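Local structure of MutT/nudix family protein (Shewanella oneidensis, 3GZ6) at a contact of chain A with DNA. The protein binds double-stranded DNA through a winged-helix domain joined to a Nudix-type domain, and probably acts as a transcriptional regulator. Sequence-based numbering; all coordinates share one arbitrary frame.

Site 1: a contact of chain A with DNA. Residues 192, 194-195, 198-199, 236, 238-239. With nucleotides of chain B.
Helix 193-203 of the NrtR winged-helix domain acts here as the recognition helix, presenting Arg198 to the major-groove edge of the base-paired DG17 of chain B. From CB the Arg198 chain runs straight through CG and CD, which serve as a spacer, and then bends at chi3 (-49°). NE beyond the bend only approaches N7 of DA16, and CZ comes to 3.6 Å from the same N7 of DA16. At the tip the two terminal nitrogens meet the guanine end-on: NH1 donates to N7 of DG17 at 2.7 Å and NH2 to O6 of DG17 at 3.0 Å. Both acceptors lie in the guanidinium plane, and the bonds are nearly straight, 163° and 172° at hydrogen. This paired N7/O6 grip is the classical signature by which arginine reads guanine. N7 of DA16 lies over the centre of one guanidinium face, with NH1 3.6 Å from the centroid of the five-membered ring of DA16, a cation-pi contact that should help fix the group's rotation. Backbone contacts flank this reading head. Ser195 OG gives a hydrogen bond of 2.8 Å to phosphate oxygen OP2 of DG17. Arg199 NH1 makes a salt bridge of 2.7 Å to OP1 of DA16, tilted out of the guanidinium plane, and the same nitrogen donates at 2.8 Å to the carbonyl O of Arg236, a poorly ordered residue. Leu238 CG lies over the centre of the Arg199 guanidinium face.

Site 2: a contact of chain A with DNA. Residues 215-218. With nucleotides of chain B; nucleotides of chain C.
The wing of the winged-helix domain, the loop between strands 211-213 and 220-225, carries residues 215-218 along the sugar-phosphate backbone of chain C and onto the minor-groove edge of DT5. Arg216 holds the phosphate. Its chain bends at chi3 (-38°), bringing the NE side of the guanidinium to the DT5 phosphate, so the grip is side-on: NE donates to OP1 of DT5 at 2.8 Å and NH2 donates to the same OP1 at 3.1 Å. That oxygen lies within 3° of the guanidinium plane, at its edge, and thus takes two N-H groups from one arginine, with the shorter bond also a salt bridge. Nearer the main chain, Arg216 CB rests 3.7 Å from C5' of the DT5 deoxyribose. An alanine here would keep that CB but remove both bonds to OP1 and the guanidinium, and would probably loosen the wing on this strand. Gly217 follows without a side chain and lays its CA alongside the same sugar, 3.5 Å from C4' of DT5. The next residue turns its main chain toward the base: the backbone N of Arg218 donates to O2 of DT5 at 3.2 Å, with 155° at hydrogen. O2 is common to thymine and cytosine, so this bond alone is unlikely to tell them apart. The site fastens the wing to one strand and sets the Arg218 backbone at the minor groove.

Site 3: a contact of chain A with DNA. Residues 177, 197, 218-221. With nucleotides of chain B; nucleotides of chain C.
The end of the wing enters the minor groove and the start of strand 220-225 runs against the chain C backbone, which helices 176-186 and 193-203 also approach. Arg218 is the inserted side chain. Its CG is anti to the backbone N (chi1 173°) and the chain stays extended to NE, so the aliphatic stem passes between the two strands: CD is 3.7 Å from C1' of DA6 in chain C and also 3.7 Å from C2 of DA23 in chain B. At the tip NH1 donates to N3 of DA6, on the base's sugar edge, at 2.9 Å; the bond is bent, 135° at hydrogen, and N3 is tilted from the guanidinium plane. With CB, CG and CD all touching both strands and 155 Å² of Arg218 surface hidden, the fit of the stem probably contributes much of the hold. Pro219 leans on the other strand, its ring carbon CG 3.4 Å from C5' of DT25 in chain B. Ala220 CB abuts the DA6 sugar, 3.5 Å from C3' of DA6, and the Pro177 ring lies beside the phosphates of DA6 and DG7. Arg197, bent at chi3, sends NH2 to phosphate oxygen OP2 of DG7, a salt bridge of 2.6 Å, while C2' of the same nucleotide lies over the rim of one guanidinium face. The other oxygen of the DG7 phosphate is taken by main chain: the backbone N of Asn221 donates to OP1 of DG7 at 2.9 Å, nearly straight at 170°.

Site 1: a contact of chain A with DNA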
# COMPACT_ATOMS: atom_id res chain seq x y z
N GLN A 192 22.91 14.51 3.82
CA GLN A 192 23.58 15.28 4.84
C GLN A 192 23.58 14.52 6.18
O GLN A 192 22.53 14.35 6.80
CB GLN A 192 22.90 16.64 5.00
CG GLN A 192 23.81 17.71 5.49
CD GLN A 192 24.94 17.95 4.52
OE1 GLN A 192 26.09 17.64 4.81
NE2 GLN A 192 24.61 18.48 3.35
N LYS A 194 24.37 15.48 9.14
CA LYS A 194 23.75 16.21 10.23
C LYS A 194 22.23 16.04 10.21
O LYS A 194 21.62 15.75 11.24
CB LYS A 194 24.13 17.69 10.17
CG LYS A 194 23.57 18.51 11.31
CD LYS A 194 24.08 18.05 12.67
CE LYS A 194 23.41 18.85 13.79
NZ LYS A 194 24.20 18.91 15.05
N SER A 195 21.63 16.23 9.03
CA SER A 195 20.17 16.12 8.88
C SER A 195 19.69 14.79 9.42
O SER A 195 18.73 14.73 10.19
CB SER A 195 19.78 16.20 7.40
OG SER A 195 19.89 17.53 6.91
N ARG A 198 19.97 14.48 13.23
CA ARG A 198 18.89 15.22 13.88
C ARG A 198 17.60 14.41 13.85
O ARG A 198 16.97 14.20 14.89
CB ARG A 198 18.63 16.56 13.21
CG ARG A 198 19.42 17.70 13.79
CD ARG A 198 19.04 19.02 13.13
NE ARG A 198 19.05 18.92 11.67
CZ ARG A 198 19.43 19.90 10.86
NH1 ARG A 198 19.41 19.73 9.54
NH2 ARG A 198 19.85 21.05 11.37
N ARG A 199 17.21 13.97 12.66
CA ARG A 199 15.99 13.20 12.49
C ARG A 199 15.95 11.98 13.41
O ARG A 199 14.98 11.75 14.14
CB ARG A 199 15.86 12.76 11.03
CG ARG A 199 15.27 13.83 10.13
CD ARG A 199 15.43 13.48 8.68
NE ARG A 199 14.49 12.48 8.22
CZ ARG A 199 13.31 12.77 7.68
NH1 ARG A 199 12.93 14.03 7.55
NH2 ARG A 199 12.50 11.80 7.27
N ARG A 236 8.13 15.44 7.92
CA ARG A 236 8.69 15.96 6.70
C ARG A 236 9.56 14.91 6.03
O ARG A 236 10.27 14.16 6.70
CB ARG A 236 9.48 17.27 6.95
CG ARG A 236 10.25 17.78 5.71
CD ARG A 236 10.59 19.27 5.80
NE ARG A 236 11.57 19.68 4.79
CZ ARG A 236 11.94 20.94 4.56
NH1 ARG A 236 11.39 21.93 5.26
NH2 ARG A 236 12.84 21.21 3.63
N LEU A 238 12.80 13.83 3.73
CA LEU A 238 14.08 14.32 3.24
C LEU A 238 13.88 14.64 1.76
O LEU A 238 12.86 14.26 1.16
CB LEU A 238 15.16 13.26 3.37
CG LEU A 238 15.60 12.76 4.75
CD1 LEU A 238 16.48 11.52 4.60
CD2 LEU A 238 16.35 13.86 5.45
N GLU A 239 14.84 15.34 1.17
CA GLU A 239 14.82 15.59 -0.27
C GLU A 239 15.81 14.68 -1.03
O GLU A 239 15.43 14.00 -1.99
CB GLU A 239 15.13 17.06 -0.55
CG GLU A 239 14.18 18.01 0.16
CD GLU A 239 14.83 19.34 0.53
OE1 GLU A 239 15.82 19.73 -0.14
OE2 GLU A 239 14.35 19.98 1.49
P DA B 16 13.82 17.17 9.69
OP1 DA B 16 13.03 15.96 9.39
OP2 DA B 16 14.76 17.16 10.83
O5' DA B 16 14.61 17.58 8.37
C5' DA B 16 13.80 17.83 7.26
C4' DA B 16 14.51 18.71 6.25
O4' DA B 16 14.66 20.04 6.78
C3' DA B 16 15.91 18.24 5.86
O3' DA B 16 16.09 18.35 4.46
C2' DA B 16 16.84 19.19 6.60
C1' DA B 16 16.00 20.45 6.72
N9 DA B 16 16.27 21.18 7.94
C8 DA B 16 16.02 20.74 9.21
N7 DA B 16 16.35 21.61 10.14
C5 DA B 16 16.85 22.68 9.42
C6 DA B 16 17.36 23.92 9.83
N6 DA B 16 17.46 24.28 11.12
N1 DA B 16 17.76 24.77 8.86
C2 DA B 16 17.65 24.39 7.58
N3 DA B 16 17.19 23.25 7.08
C4 DA B 16 16.80 22.43 8.07
P DG B 17 17.46 17.87 3.79
OP1 DG B 17 17.14 17.35 2.44
OP2 DG B 17 18.19 17.01 4.75
O5' DG B 17 18.27 19.24 3.61
C5' DG B 17 17.86 20.11 2.56
C4' DG B 17 18.90 21.18 2.32
O4' DG B 17 19.01 22.03 3.49
C3' DG B 17 20.29 20.63 2.05
O3' DG B 17 20.97 21.46 1.12
C2' DG B 17 20.93 20.67 3.44
C1' DG B 17 20.34 21.98 3.96
N9 DG B 17 20.33 22.05 5.41
C8 DG B 17 19.79 21.14 6.28
N7 DG B 17 19.94 21.48 7.53
C5 DG B 17 20.61 22.69 7.49
C6 DG B 17 21.04 23.54 8.54
O6 DG B 17 20.90 23.38 9.76
N1 DG B 17 21.68 24.67 8.04
C2 DG B 17 21.88 24.95 6.71
N2 DG B 17 22.52 26.09 6.41
N3 DG B 17 21.48 24.17 5.72
C4 DG B 17 20.86 23.06 6.19
P DA B 18 22.35 20.98 0.46
OP1 DA B 18 22.24 21.13 -1.01
OP2 DA B 18 22.71 19.67 1.04
O5' DA B 18 23.40 22.03 1.06
C5' DA B 18 22.99 23.35 1.40
C4' DA B 18 24.18 24.09 1.99
O4' DA B 18 24.09 24.16 3.44
C3' DA B 18 25.53 23.44 1.69
O3' DA B 18 26.49 24.47 1.63
C2' DA B 18 25.74 22.57 2.92
C1' DA B 18 25.20 23.48 4.01
N9 DA B 18 24.69 22.78 5.18
C8 DA B 18 24.04 21.58 5.20
N7 DA B 18 23.67 21.20 6.40
C5 DA B 18 24.09 22.23 7.21
C6 DA B 18 23.98 22.43 8.60
N6 DA B 18 23.40 21.54 9.41
N1 DA B 18 24.51 23.56 9.11
C2 DA B 18 25.10 24.43 8.28
N3 DA B 18 25.25 24.36 6.96
C4 DA B 18 24.71 23.22 6.48

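Site 2: a contact of chain A with DNA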
# COMPACT_ATOMS: atom_id res chain seq x y z
N GLU A 215 36.40 1.14 12.90
CA GLU A 215 36.79 0.68 11.57
C GLU A 215 37.41 1.80 10.75
O GLU A 215 36.71 2.47 9.99
CB GLU A 215 35.59 0.11 10.81
CG GLU A 215 35.22 -1.32 11.16
CD GLU A 215 34.14 -1.89 10.24
OE1 GLU A 215 33.44 -1.11 9.56
OE2 GLU A 215 34.00 -3.13 10.20
N ARG A 216 38.71 2.00 10.90
CA ARG A 216 39.42 3.00 10.10
C ARG A 216 39.14 4.44 10.50
O ARG A 216 39.57 5.37 9.82
CB ARG A 216 39.11 2.84 8.62
CG ARG A 216 39.96 1.81 7.89
CD ARG A 216 39.98 2.13 6.40
NE ARG A 216 38.68 2.61 5.96
CZ ARG A 216 37.61 1.82 5.80
NH1 ARG A 216 37.70 0.51 6.04
NH2 ARG A 216 36.46 2.35 5.40
N GLY A 217 38.42 4.64 11.60
CA GLY A 217 38.12 5.99 12.02
C GLY A 217 37.81 6.04 13.49
O GLY A 217 38.01 5.05 14.19
N ARG A 218 37.32 7.18 13.95
CA ARG A 218 36.78 7.31 15.30
C ARG A 218 35.78 6.20 15.54
O ARG A 218 35.10 5.76 14.61
CB ARG A 218 36.10 8.66 15.46
CG ARG A 218 35.36 8.86 16.77
CD ARG A 218 34.57 10.16 16.70
NE ARG A 218 33.89 10.48 17.95
CZ ARG A 218 33.37 11.67 18.20
NH1 ARG A 218 33.46 12.64 17.30
NH2 ARG A 218 32.77 11.91 19.36
P DT B 25 38.60 6.53 21.57
OP1 DT B 25 37.55 5.51 21.68
OP2 DT B 25 39.11 7.17 22.81
O5' DT B 25 39.82 5.94 20.77
C5' DT B 25 39.63 4.78 19.97
C4' DT B 25 40.08 4.94 18.52
O4' DT B 25 40.15 6.33 18.11
C3' DT B 25 41.47 4.48 18.12
O3' DT B 25 41.58 3.07 18.18
C2' DT B 25 41.47 4.95 16.68
C1' DT B 25 40.68 6.26 16.80
N1 DT B 25 41.47 7.48 16.55
C2 DT B 25 41.89 7.76 15.26
O2 DT B 25 41.68 7.03 14.30
N3 DT B 25 42.58 8.94 15.15
C4 DT B 25 42.88 9.84 16.14
O4 DT B 25 43.52 10.87 15.92
C5 DT B 25 42.40 9.48 17.45
C7 DT B 25 42.66 10.39 18.61
C6 DT B 25 41.72 8.34 17.59
P DA C 4 43.28 8.99 4.09
OP1 DA C 4 43.53 7.85 3.18
OP2 DA C 4 42.95 10.37 3.63
O5' DA C 4 42.10 8.58 5.05
C5' DA C 4 42.16 7.32 5.67
C4' DA C 4 41.22 7.41 6.84
O4' DA C 4 41.62 8.52 7.67
C3' DA C 4 39.81 7.78 6.43
O3' DA C 4 39.01 6.65 6.57
C2' DA C 4 39.38 8.86 7.41
C1' DA C 4 40.48 8.75 8.45
N9 DA C 4 40.62 9.97 9.22
C8 DA C 4 40.90 11.21 8.75
N7 DA C 4 40.95 12.13 9.69
C5 DA C 4 40.68 11.42 10.85
C6 DA C 4 40.57 11.81 12.19
N6 DA C 4 40.76 13.07 12.59
N1 DA C 4 40.27 10.86 13.10
C2 DA C 4 40.10 9.60 12.69
N3 DA C 4 40.18 9.11 11.46
C4 DA C 4 40.47 10.08 10.58
P DT C 5 37.67 6.51 5.74
OP1 DT C 5 37.76 5.16 5.14
OP2 DT C 5 37.41 7.75 4.94
O5' DT C 5 36.59 6.51 6.90
C5' DT C 5 36.78 5.66 7.97
C4' DT C 5 36.14 6.38 9.12
O4' DT C 5 36.92 7.53 9.49
C3' DT C 5 34.74 6.88 8.81
O3' DT C 5 33.87 6.17 9.72
C2' DT C 5 34.86 8.38 9.07
C1' DT C 5 36.01 8.43 10.07
N1 DT C 5 36.60 9.78 10.17
C2 DT C 5 36.75 10.41 11.38
O2 DT C 5 36.45 9.90 12.45
N3 DT C 5 37.29 11.67 11.30
C4 DT C 5 37.67 12.34 10.15
O4 DT C 5 38.14 13.48 10.16
C5 DT C 5 37.48 11.61 8.92
C7 DT C 5 37.85 12.22 7.60
C6 DT C 5 36.95 10.39 8.98

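Site 3: a contact of chain A with DNA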
# COMPACT_ATOMS: atom_id res chain seq x y z
N PRO A 177 26.16 5.73 10.68
CA PRO A 177 26.60 5.92 9.30
C PRO A 177 26.33 4.68 8.45
O PRO A 177 26.15 4.81 7.24
CB PRO A 177 28.09 6.15 9.45
CG PRO A 177 28.24 6.69 10.85
CD PRO A 177 27.25 5.93 11.64
N ARG A 197 21.20 12.66 11.45
CA ARG A 197 21.39 12.51 12.88
C ARG A 197 20.33 13.27 13.66
O ARG A 197 19.80 12.74 14.64
CB ARG A 197 22.82 12.88 13.28
CG ARG A 197 23.87 12.17 12.42
CD ARG A 197 25.29 12.55 12.75
NE ARG A 197 25.78 11.78 13.89
CZ ARG A 197 26.68 10.81 13.80
NH1 ARG A 197 27.22 10.49 12.63
NH2 ARG A 197 27.05 10.17 14.89
N ARG A 218 37.32 7.18 13.95
CA ARG A 218 36.78 7.31 15.30
C ARG A 218 35.78 6.20 15.54
O ARG A 218 35.10 5.76 14.61
CB ARG A 218 36.10 8.66 15.46
CG ARG A 218 35.36 8.86 16.77
CD ARG A 218 34.57 10.16 16.70
NE ARG A 218 33.89 10.48 17.95
CZ ARG A 218 33.37 11.67 18.20
NH1 ARG A 218 33.46 12.64 17.30
NH2 ARG A 218 32.77 11.91 19.36
N PRO A 219 35.71 5.70 16.78
CA PRO A 219 34.73 4.65 17.06
C PRO A 219 33.31 5.21 16.98
O PRO A 219 33.06 6.36 17.35
CB PRO A 219 35.06 4.25 18.50
CG PRO A 219 36.46 4.73 18.72
CD PRO A 219 36.58 5.98 17.92
N ALA A 220 32.38 4.40 16.47
CA ALA A 220 31.02 4.86 16.26
C ALA A 220 30.08 4.10 17.16
O ALA A 220 30.27 2.91 17.39
CB ALA A 220 30.63 4.66 14.82
N ASN A 221 29.07 4.77 17.68
CA ASN A 221 28.09 4.07 18.49
C ASN A 221 27.34 2.97 17.77
O ASN A 221 26.92 3.12 16.61
CB ASN A 221 27.10 5.03 19.13
CG ASN A 221 27.76 5.95 20.11
OD1 ASN A 221 28.93 6.29 19.95
ND2 ASN A 221 27.02 6.36 21.13
P DA B 23 36.87 18.98 20.80
OP1 DA B 23 36.12 19.01 22.07
OP2 DA B 23 38.34 19.17 20.75
O5' DA B 23 36.61 17.58 20.07
C5' DA B 23 35.33 17.01 20.18
C4' DA B 23 35.39 15.50 20.08
O4' DA B 23 35.52 15.09 18.71
C3' DA B 23 36.51 14.80 20.84
O3' DA B 23 35.97 13.60 21.39
C2' DA B 23 37.55 14.52 19.76
C1' DA B 23 36.65 14.26 18.56
N9 DA B 23 37.18 14.66 17.27
C8 DA B 23 37.70 15.88 16.93
N7 DA B 23 38.08 15.95 15.67
C5 DA B 23 37.77 14.70 15.15
C6 DA B 23 37.91 14.12 13.87
N6 DA B 23 38.42 14.78 12.84
N1 DA B 23 37.50 12.84 13.68
C2 DA B 23 36.97 12.20 14.72
N3 DA B 23 36.78 12.63 15.97
C4 DA B 23 37.21 13.89 16.12
P DT B 24 36.81 12.72 22.42
OP1 DT B 24 35.86 12.15 23.40
OP2 DT B 24 37.99 13.49 22.86
O5' DT B 24 37.28 11.55 21.46
C5' DT B 24 36.27 10.74 20.94
C4' DT B 24 36.92 9.66 20.11
O4' DT B 24 37.41 10.28 18.90
C3' DT B 24 38.14 9.03 20.78
O3' DT B 24 38.12 7.63 20.50
C2' DT B 24 39.30 9.76 20.10
C1' DT B 24 38.73 9.83 18.70
N1 DT B 24 39.35 10.79 17.77
C2 DT B 24 39.52 10.39 16.46
O2 DT B 24 39.21 9.29 16.04
N3 DT B 24 40.09 11.32 15.64
C4 DT B 24 40.48 12.59 16.01
O4 DT B 24 40.97 13.38 15.21
C5 DT B 24 40.27 12.94 17.38
C7 DT B 24 40.68 14.32 17.81
C6 DT B 24 39.71 12.04 18.21
P DT B 25 38.60 6.53 21.57
OP1 DT B 25 37.55 5.51 21.68
OP2 DT B 25 39.11 7.17 22.81
O5' DT B 25 39.82 5.94 20.77
C5' DT B 25 39.63 4.78 19.97
C4' DT B 25 40.08 4.94 18.52
O4' DT B 25 40.15 6.33 18.11
C3' DT B 25 41.47 4.48 18.12
O3' DT B 25 41.58 3.07 18.18
C2' DT B 25 41.47 4.95 16.68
C1' DT B 25 40.68 6.26 16.80
N1 DT B 25 41.47 7.48 16.55
C2 DT B 25 41.89 7.76 15.26
O2 DT B 25 41.68 7.03 14.30
N3 DT B 25 42.58 8.94 15.15
C4 DT B 25 42.88 9.84 16.14
O4 DT B 25 43.52 10.87 15.92
C5 DT B 25 42.40 9.48 17.45
C7 DT B 25 42.66 10.39 18.61
C6 DT B 25 41.72 8.34 17.59
P DT C 5 37.67 6.51 5.74
OP1 DT C 5 37.76 5.16 5.14
OP2 DT C 5 37.41 7.75 4.94
O5' DT C 5 36.59 6.51 6.90
C5' DT C 5 36.78 5.66 7.97
C4' DT C 5 36.14 6.38 9.12
O4' DT C 5 36.92 7.53 9.49
C3' DT C 5 34.74 6.88 8.81
O3' DT C 5 33.87 6.17 9.72
C2' DT C 5 34.86 8.38 9.07
C1' DT C 5 36.01 8.43 10.07
N1 DT C 5 36.60 9.78 10.17
C2 DT C 5 36.75 10.41 11.38
O2 DT C 5 36.45 9.90 12.45
N3 DT C 5 37.29 11.67 11.30
C4 DT C 5 37.67 12.34 10.15
O4 DT C 5 38.14 13.48 10.16
C5 DT C 5 37.48 11.61 8.92
C7 DT C 5 37.85 12.22 7.60
C6 DT C 5 36.95 10.39 8.98
P DA C 6 32.33 6.50 10.04
OP1 DA C 6 31.77 5.18 10.44
OP2 DA C 6 31.76 7.35 8.99
O5' DA C 6 32.38 7.46 11.32
C5' DA C 6 32.93 6.89 12.48
C4' DA C 6 32.51 7.66 13.70
O4' DA C 6 33.22 8.91 13.69
C3' DA C 6 31.03 8.01 13.81
O3' DA C 6 30.68 7.79 15.17
C2' DA C 6 30.97 9.47 13.37
C1' DA C 6 32.35 10.01 13.75
N9 DA C 6 32.93 11.01 12.86
C8 DA C 6 33.12 10.88 11.51
N7 DA C 6 33.68 11.94 10.97
C5 DA C 6 33.88 12.80 12.03
C6 DA C 6 34.44 14.10 12.13
N6 DA C 6 34.93 14.78 11.09
N1 DA C 6 34.48 14.68 13.34
C2 DA C 6 34.01 14.01 14.39
N3 DA C 6 33.48 12.79 14.42
C4 DA C 6 33.44 12.24 13.20
P DG C 7 29.25 8.17 15.75
OP1 DG C 7 29.11 7.58 17.09
OP2 DG C 7 28.24 7.89 14.70
O5' DG C 7 29.37 9.74 15.88
C5' DG C 7 29.65 10.36 17.10
C4' DG C 7 29.67 11.86 16.85
O4' DG C 7 30.24 12.11 15.55
C3' DG C 7 28.31 12.57 16.78
O3' DG C 7 28.10 13.33 17.99
C2' DG C 7 28.42 13.46 15.55
C1' DG C 7 29.92 13.45 15.32
N9 DG C 7 30.35 13.88 13.98
C8 DG C 7 30.29 13.18 12.81
N7 DG C 7 30.74 13.84 11.78
C5 DG C 7 31.13 15.07 12.31
C6 DG C 7 31.70 16.21 11.69
O6 DG C 7 31.98 16.38 10.49
N1 DG C 7 31.94 17.23 12.60
C2 DG C 7 31.66 17.15 13.94
N2 DG C 7 31.96 18.24 14.66
N3 DG C 7 31.13 16.10 14.54
C4 DG C 7 30.89 15.10 13.66

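Site 1 lies about 17 Å from site 3 and about 24 Å from site 2, measured between the centres of their C-alpha atoms, whereas sites 2 and 3 are about 9 Å apart and share Arg218. Helix 193-203 ties site 1 to site 3: Arg198 faces chain B while Arg197, next in sequence, faces chain C. One domain thus reads the major groove in site 1 and the minor groove in sites 2 and 3, gripping both strands. The deposited assembly holds two protein copies, so the same set of contacts is made twice, consistent with a dimer on the 27-mer.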